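Long-range contact in probable acylphosphatase (Bacillus subtilis, PDB 3BR8), which catalyses the hydrolysis of acyl phosphates to a carboxylate and inorganic phosphate: residues 20-33 and 45-59. Sequence-based numbering, arbitrary orientation. Where two conformers were deposited one is given.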
loop_
_atom_site.group_PDB
_atom_site.type_symbol
_atom_site.label_atom_id
_atom_site.label_comp_id
_atom_site.label_asym_id
_atom_site.label_seq_id
_atom_site.Cartn_x
_atom_site.Cartn_y
_atom_site.Cartn_z
ATOM N N PHE A 20 0.534 -9.060 -2.530
ATOM C CA PHE A 20 0.657 -9.029 -1.080
ATOM C C PHE A 20 -0.030 -7.807 -0.481
ATOM O O PHE A 20 -0.787 -7.926 0.487
ATOM C CB PHE A 20 2.131 -9.070 -0.674
ATOM C CG PHE A 20 2.357 -8.743 0.767
ATOM C CD1 PHE A 20 1.968 -9.636 1.761
ATOM C CD2 PHE A 20 2.919 -7.533 1.137
ATOM C CE1 PHE A 20 2.149 -9.341 3.101
ATOM C CE2 PHE A 20 3.101 -7.231 2.480
ATOM C CZ PHE A 20 2.713 -8.137 3.462
ATOM N N VAL A 21 0.245 -6.636 -1.049
ATOM C CA VAL A 21 -0.359 -5.399 -0.559
ATOM C C VAL A 21 -1.881 -5.473 -0.681
ATOM O O VAL A 21 -2.597 -5.073 0.231
ATOM C CB VAL A 21 0.182 -4.181 -1.324
ATOM C CG1 VAL A 21 -0.625 -2.914 -1.014
ATOM C CG2 VAL A 21 1.648 -3.958 -0.999
ATOM N N GLN A 22 -2.374 -5.997 -1.799
ATOM C CA GLN A 22 -3.818 -6.123 -1.985
ATOM C C GLN A 22 -4.471 -7.053 -0.953
ATOM O O GLN A 22 -5.560 -6.755 -0.430
ATOM C CB GLN A 22 -4.132 -6.600 -3.400
ATOM C CG GLN A 22 -5.609 -6.707 -3.730
ATOM C CD GLN A 22 -5.796 -7.327 -5.074
ATOM O OE1 GLN A 22 -5.204 -8.366 -5.367
ATOM N NE2 GLN A 22 -6.584 -6.685 -5.928
ATOM N N MET A 23 -3.829 -8.177 -0.653
ATOM C CA MET A 23 -4.369 -9.085 0.362
ATOM C C MET A 23 -4.409 -8.419 1.716
ATOM O O MET A 23 -5.388 -8.567 2.445
ATOM C CB MET A 23 -3.582 -10.402 0.451
ATOM C CG MET A 23 -3.592 -11.279 -0.813
ATOM S SD MET A 23 -5.226 -11.717 -1.469
ATOM C CE MET A 23 -5.449 -10.457 -2.751
ATOM N N GLU A 24 -3.360 -7.666 2.045
ATOM C CA GLU A 24 -3.334 -6.958 3.325
ATOM C C GLU A 24 -4.399 -5.877 3.375
ATOM O O GLU A 24 -5.064 -5.697 4.399
ATOM C CB GLU A 24 -1.954 -6.351 3.575
ATOM C CG GLU A 24 -0.946 -7.340 4.107
ATOM C CD GLU A 24 -1.321 -7.929 5.471
ATOM O OE1 GLU A 24 -1.856 -7.228 6.361
ATOM O OE2 GLU A 24 -1.017 -9.112 5.657
ATOM N N ALA A 25 -4.540 -5.121 2.292
ATOM C CA ALA A 25 -5.542 -4.065 2.235
ATOM C C ALA A 25 -6.966 -4.621 2.352
ATOM O O ALA A 25 -7.781 -4.076 3.097
ATOM C CB ALA A 25 -5.395 -3.284 0.961
ATOM N N ASP A 26 -7.254 -5.711 1.647
ATOM C CA ASP A 26 -8.577 -6.323 1.757
ATOM C C ASP A 26 -8.823 -6.884 3.156
ATOM O O ASP A 26 -9.898 -6.692 3.721
ATOM C CB ASP A 26 -8.770 -7.414 0.711
ATOM C CG ASP A 26 -9.029 -6.874 -0.694
ATOM O OD1 ASP A 26 -9.389 -5.688 -0.864
ATOM O OD2 ASP A 26 -8.907 -7.684 -1.639
ATOM N N LYS A 27 -7.827 -7.565 3.718
ATOM C CA LYS A 27 -7.934 -8.058 5.084
ATOM C C LYS A 27 -8.320 -6.916 6.018
ATOM O O LYS A 27 -9.182 -7.086 6.882
ATOM C CB LYS A 27 -6.605 -8.668 5.537
ATOM C CG LYS A 27 -6.528 -8.935 7.040
ATOM C CD LYS A 27 -5.205 -9.555 7.450
ATOM C CE LYS A 27 -5.056 -9.541 8.958
ATOM N NZ LYS A 27 -3.975 -10.469 9.372
ATOM N N ARG A 28 -7.673 -5.766 5.840
ATOM C CA ARG A 28 -7.855 -4.618 6.713
ATOM C C ARG A 28 -8.964 -3.673 6.255
ATOM O O ARG A 28 -9.154 -2.610 6.834
ATOM C CB ARG A 28 -6.515 -3.904 6.904
ATOM C CG ARG A 28 -5.482 -4.839 7.491
ATOM C CD ARG A 28 -4.107 -4.206 7.725
ATOM N NE ARG A 28 -3.185 -5.303 8.007
ATOM C CZ ARG A 28 -3.058 -5.911 9.185
ATOM N NH1 ARG A 28 -3.688 -5.466 10.274
ATOM N NH2 ARG A 28 -2.270 -6.983 9.266
ATOM N N LYS A 29 -9.718 -4.098 5.244
ATOM C CA LYS A 29 -10.882 -3.366 4.706
ATOM C C LYS A 29 -10.544 -1.930 4.285
ATOM O O LYS A 29 -11.299 -0.994 4.534
ATOM C CB LYS A 29 -12.099 -3.449 5.653
ATOM C CG LYS A 29 -12.512 -4.894 5.946
ATOM C CD LYS A 29 -13.744 -4.986 6.858
ATOM C CE LYS A 29 -14.047 -6.425 7.269
ATOM N NZ LYS A 29 -15.345 -6.521 8.033
ATOM N N LEU A 30 -9.394 -1.784 3.640
ATOM C CA LEU A 30 -8.942 -0.501 3.125
ATOM C C LEU A 30 -9.277 -0.380 1.645
ATOM O O LEU A 30 -9.260 -1.372 0.914
ATOM C CB LEU A 30 -7.432 -0.365 3.337
ATOM C CG LEU A 30 -6.961 -0.466 4.786
ATOM C CD1 LEU A 30 -5.443 -0.456 4.818
ATOM C CD2 LEU A 30 -7.530 0.673 5.608
ATOM N N ALA A 31 -9.576 0.837 1.210
ATOM C CA ALA A 31 -9.869 1.099 -0.202
ATOM C C ALA A 31 -8.743 1.914 -0.842
ATOM O O ALA A 31 -8.031 2.648 -0.161
ATOM C CB ALA A 31 -11.188 1.818 -0.338
ATOM N N GLY A 32 -8.569 1.773 -2.148
ATOM C CA GLY A 32 -7.500 2.469 -2.845
ATOM C C GLY A 32 -6.869 1.586 -3.896
ATOM O O GLY A 32 -7.570 0.824 -4.579
ATOM N N TRP A 33 -5.548 1.665 -4.030
ATOM C CA TRP A 33 -4.857 0.905 -5.065
ATOM C C TRP A 33 -3.370 0.742 -4.775
ATOM O O TRP A 33 -2.799 1.431 -3.923
ATOM C CB TRP A 33 -5.043 1.553 -6.458
ATOM C CG TRP A 33 -4.315 2.890 -6.634
ATOM C CD1 TRP A 33 -2.991 3.080 -6.969
ATOM C CD2 TRP A 33 -4.882 4.195 -6.501
ATOM N NE1 TRP A 33 -2.709 4.425 -7.038
ATOM C CE2 TRP A 33 -3.851 5.131 -6.766
ATOM C CE3 TRP A 33 -6.162 4.666 -6.193
ATOM C CZ2 TRP A 33 -4.066 6.511 -6.725
ATOM C CZ3 TRP A 33 -6.377 6.037 -6.145
ATOM C CH2 TRP A 33 -5.331 6.945 -6.412
ATOM N N LEU A 45 -2.163 3.831 -2.439
ATOM C CA LEU A 45 -3.128 4.760 -1.873
ATOM C C LEU A 45 -4.081 3.925 -1.034
ATOM O O LEU A 45 -4.678 2.971 -1.548
ATOM C CB LEU A 45 -3.878 5.489 -2.990
ATOM C CG LEU A 45 -4.783 6.664 -2.634
ATOM C CD1 LEU A 45 -6.179 6.237 -2.161
ATOM C CD2 LEU A 45 -4.091 7.604 -1.665
ATOM N N ALA A 46 -4.205 4.250 0.251
ATOM C CA ALA A 46 -5.073 3.471 1.128
ATOM C C ALA A 46 -5.926 4.392 1.994
ATOM O O ALA A 46 -5.411 5.352 2.573
ATOM C CB ALA A 46 -4.253 2.533 1.996
ATOM N N GLU A 47 -7.214 4.080 2.099
ATOM C CA GLU A 47 -8.211 4.872 2.813
ATOM C C GLU A 47 -8.928 3.932 3.791
ATOM O O GLU A 47 -9.387 2.880 3.426
ATOM C CB GLU A 47 -9.237 5.505 1.860
ATOM C CG GLU A 47 -8.659 6.436 0.785
ATOM C CD GLU A 47 -9.714 7.125 -0.085
ATOM O OE1 GLU A 47 -10.907 6.747 -0.031
ATOM O OE2 GLU A 47 -9.349 8.065 -0.825
ATOM N N GLY A 48 -9.095 4.382 5.030
ATOM C CA GLY A 48 -9.837 3.593 6.014
ATOM C C GLY A 48 -9.625 4.129 7.418
ATOM O O GLY A 48 -9.071 5.230 7.593
ATOM N N PRO A 49 -10.071 3.365 8.428
ATOM C CA PRO A 49 -9.874 3.767 9.813
ATOM C C PRO A 49 -8.412 3.743 10.219
ATOM O O PRO A 49 -7.606 2.970 9.684
ATOM C CB PRO A 49 -10.658 2.720 10.611
ATOM C CG PRO A 49 -11.511 1.994 9.629
ATOM C CD PRO A 49 -10.805 2.091 8.316
ATOM N N GLU A 50 -8.081 4.590 11.177
ATOM C CA GLU A 50 -6.710 4.776 11.595
ATOM C C GLU A 50 -6.035 3.488 12.106
ATOM O O GLU A 50 -4.857 3.245 11.812
ATOM C CB GLU A 50 -6.656 5.919 12.616
ATOM C CG GLU A 50 -6.910 7.333 12.012
ATOM C CD GLU A 50 -8.404 7.743 11.858
ATOM O OE1 GLU A 50 -9.339 6.936 12.107
ATOM O OE2 GLU A 50 -8.642 8.921 11.484
ATOM N N ASN A 51 -6.759 2.646 12.846
ATOM C CA ASN A 51 -6.151 1.406 13.342
ATOM C C ASN A 51 -5.744 0.442 12.225
ATOM O O ASN A 51 -4.655 -0.146 12.249
ATOM C CB ASN A 51 -6.997 0.707 14.435
ATOM C CG ASN A 51 -8.451 0.425 14.020
ATOM O OD1 ASN A 51 -8.806 0.453 12.839
ATOM N ND2 ASN A 51 -9.290 0.109 15.016
ATOM N N ALA A 52 -6.614 0.332 11.226
ATOM C CA ALA A 52 -6.361 -0.443 10.022
ATOM C C ALA A 52 -5.195 0.119 9.204
ATOM O O ALA A 52 -4.329 -0.632 8.746
ATOM C CB ALA A 52 -7.646 -0.526 9.178
ATOM N N LEU A 53 -5.164 1.440 9.030
ATOM C CA LEU A 53 -4.103 2.070 8.270
ATOM C C LEU A 53 -2.746 1.920 8.936
ATOM O O LEU A 53 -1.752 1.631 8.269
ATOM C CB LEU A 53 -4.392 3.559 8.049
ATOM C CG LEU A 53 -5.412 3.940 6.976
ATOM C CD1 LEU A 53 -5.694 5.427 7.044
ATOM C CD2 LEU A 53 -4.937 3.546 5.574
ATOM N N GLN A 54 -2.683 2.142 10.247
ATOM C CA GLN A 54 -1.412 2.030 10.956
ATOM C C GLN A 54 -0.875 0.607 10.915
ATOM O O GLN A 54 0.307 0.392 10.641
ATOM C CB GLN A 54 -1.567 2.495 12.401
ATOM C CG GLN A 54 -0.265 2.446 13.193
ATOM C CD GLN A 54 -0.404 2.959 14.607
ATOM O OE1 GLN A 54 0.366 2.575 15.493
ATOM N NE2 GLN A 54 -1.372 3.838 14.834
ATOM N N SER A 55 -1.736 -0.369 11.204
ATOM C CA SER A 55 -1.323 -1.764 11.148
ATOM C C SER A 55 -0.971 -2.196 9.718
ATOM O O SER A 55 -0.045 -2.987 9.526
ATOM C CB SER A 55 -2.379 -2.679 11.788
ATOM O OG SER A 55 -3.632 -2.612 11.129
ATOM N N PHE A 56 -1.674 -1.659 8.721
ATOM C CA PHE A 56 -1.333 -1.904 7.310
ATOM C C PHE A 56 0.092 -1.460 6.967
ATOM O O PHE A 56 0.831 -2.211 6.320
ATOM C CB PHE A 56 -2.354 -1.174 6.442
ATOM C CG PHE A 56 -2.111 -1.242 4.950
ATOM C CD1 PHE A 56 -2.292 -2.422 4.234
ATOM C CD2 PHE A 56 -1.817 -0.078 4.239
ATOM C CE1 PHE A 56 -2.125 -2.440 2.852
ATOM C CE2 PHE A 56 -1.653 -0.095 2.855
ATOM C CZ PHE A 56 -1.816 -1.277 2.159
ATOM N N VAL A 57 0.479 -0.258 7.392
ATOM C CA VAL A 57 1.831 0.234 7.137
ATOM C C VAL A 57 2.883 -0.734 7.690
ATOM O O VAL A 57 3.885 -1.035 7.026
ATOM C CB VAL A 57 2.020 1.662 7.714
ATOM C CG1 VAL A 57 3.490 2.073 7.732
ATOM C CG2 VAL A 57 1.220 2.654 6.898
ATOM N N GLU A 58 2.656 -1.243 8.902
ATOM C CA GLU A 58 3.599 -2.204 9.481
ATOM C C GLU A 58 3.666 -3.513 8.702
ATOM O O GLU A 58 4.740 -4.077 8.494
ATOM C CB GLU A 58 3.277 -2.464 10.949
ATOM C CG GLU A 58 3.528 -1.255 11.817
ATOM C CD GLU A 58 4.913 -0.658 11.583
ATOM O OE1 GLU A 58 5.916 -1.354 11.866
ATOM O OE2 GLU A 58 4.985 0.502 11.120
ATOM N N ALA A 59 2.509 -3.985 8.245
ATOM C CA ALA A 59 2.463 -5.207 7.436
ATOM C C ALA A 59 3.195 -5.027 6.111
ATOM O O ALA A 59 3.946 -5.900 5.676
ATOM C CB ALA A 59 1.019 -5.650 7.195
#
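Ala31 and Glu47 pair their backbones in both directions, Ala31 N to Glu47 O at 3.0 Å and Glu47 N to Ala31 O at 2.8 Å; Trp33 and Leu45 do the same, so the antiparallel strands satisfy four N-H groups and four carbonyls. Between the pairs, Gly32 CA lies only 3.1 Å from Leu45 O; a side chain there would clash with this carbonyl and, at these backbone angles, with that of Ala31, which alone calls for glycine. The backbone of Gly32 is bonded to Arg85 and Ser87. Leu45 CB sits over the six-membered ring of Trp33, 6° off its normal, while Trp33 NE1 is bonded to Glu43. In one of its two conformers, Glu47 OE2 accepts from Glu81 N. A Schellman motif, with Lys29 at positive phi, ends helix 20-27 and turns the chain into Leu30: Leu30 N bonds to Ala25 O, Lys29 N to Asp26 O. Above the sheet, helices 20-27 and 50-59 run nearly antiparallel, axes 10.2 Å apart. Leu30 CD1 presses on one face of the Phe56 ring, 3.4 Å from Phe56 CG, and Leu30 CD2 packs on Ala52 and Leu53; Val21 O meets the ring edge in plane. Arg28, extended from CG to NE, lays CD on Phe56 CA and reaches Ser55 OG with NH1 in a weak bond of 3.0 Å. Its NE and NH2 both grip Glu24 OE1 side-on, close to the guanidinium plane. Replacing Arg28 by alanine is likely to leave Glu24 without this charge partner, take the weak bond from Ser55 OG and uncover the backbone side of Phe56. In this ferredoxin-like sandwich, backbone bonds thus join the hairpin of strands 31-36 and 42-48, apolar groups fill the layer beneath the helices, and the Glu24-Arg28 bridge, made within segment 20-33, fixes the guanidinium that bonds weakly to Ser55.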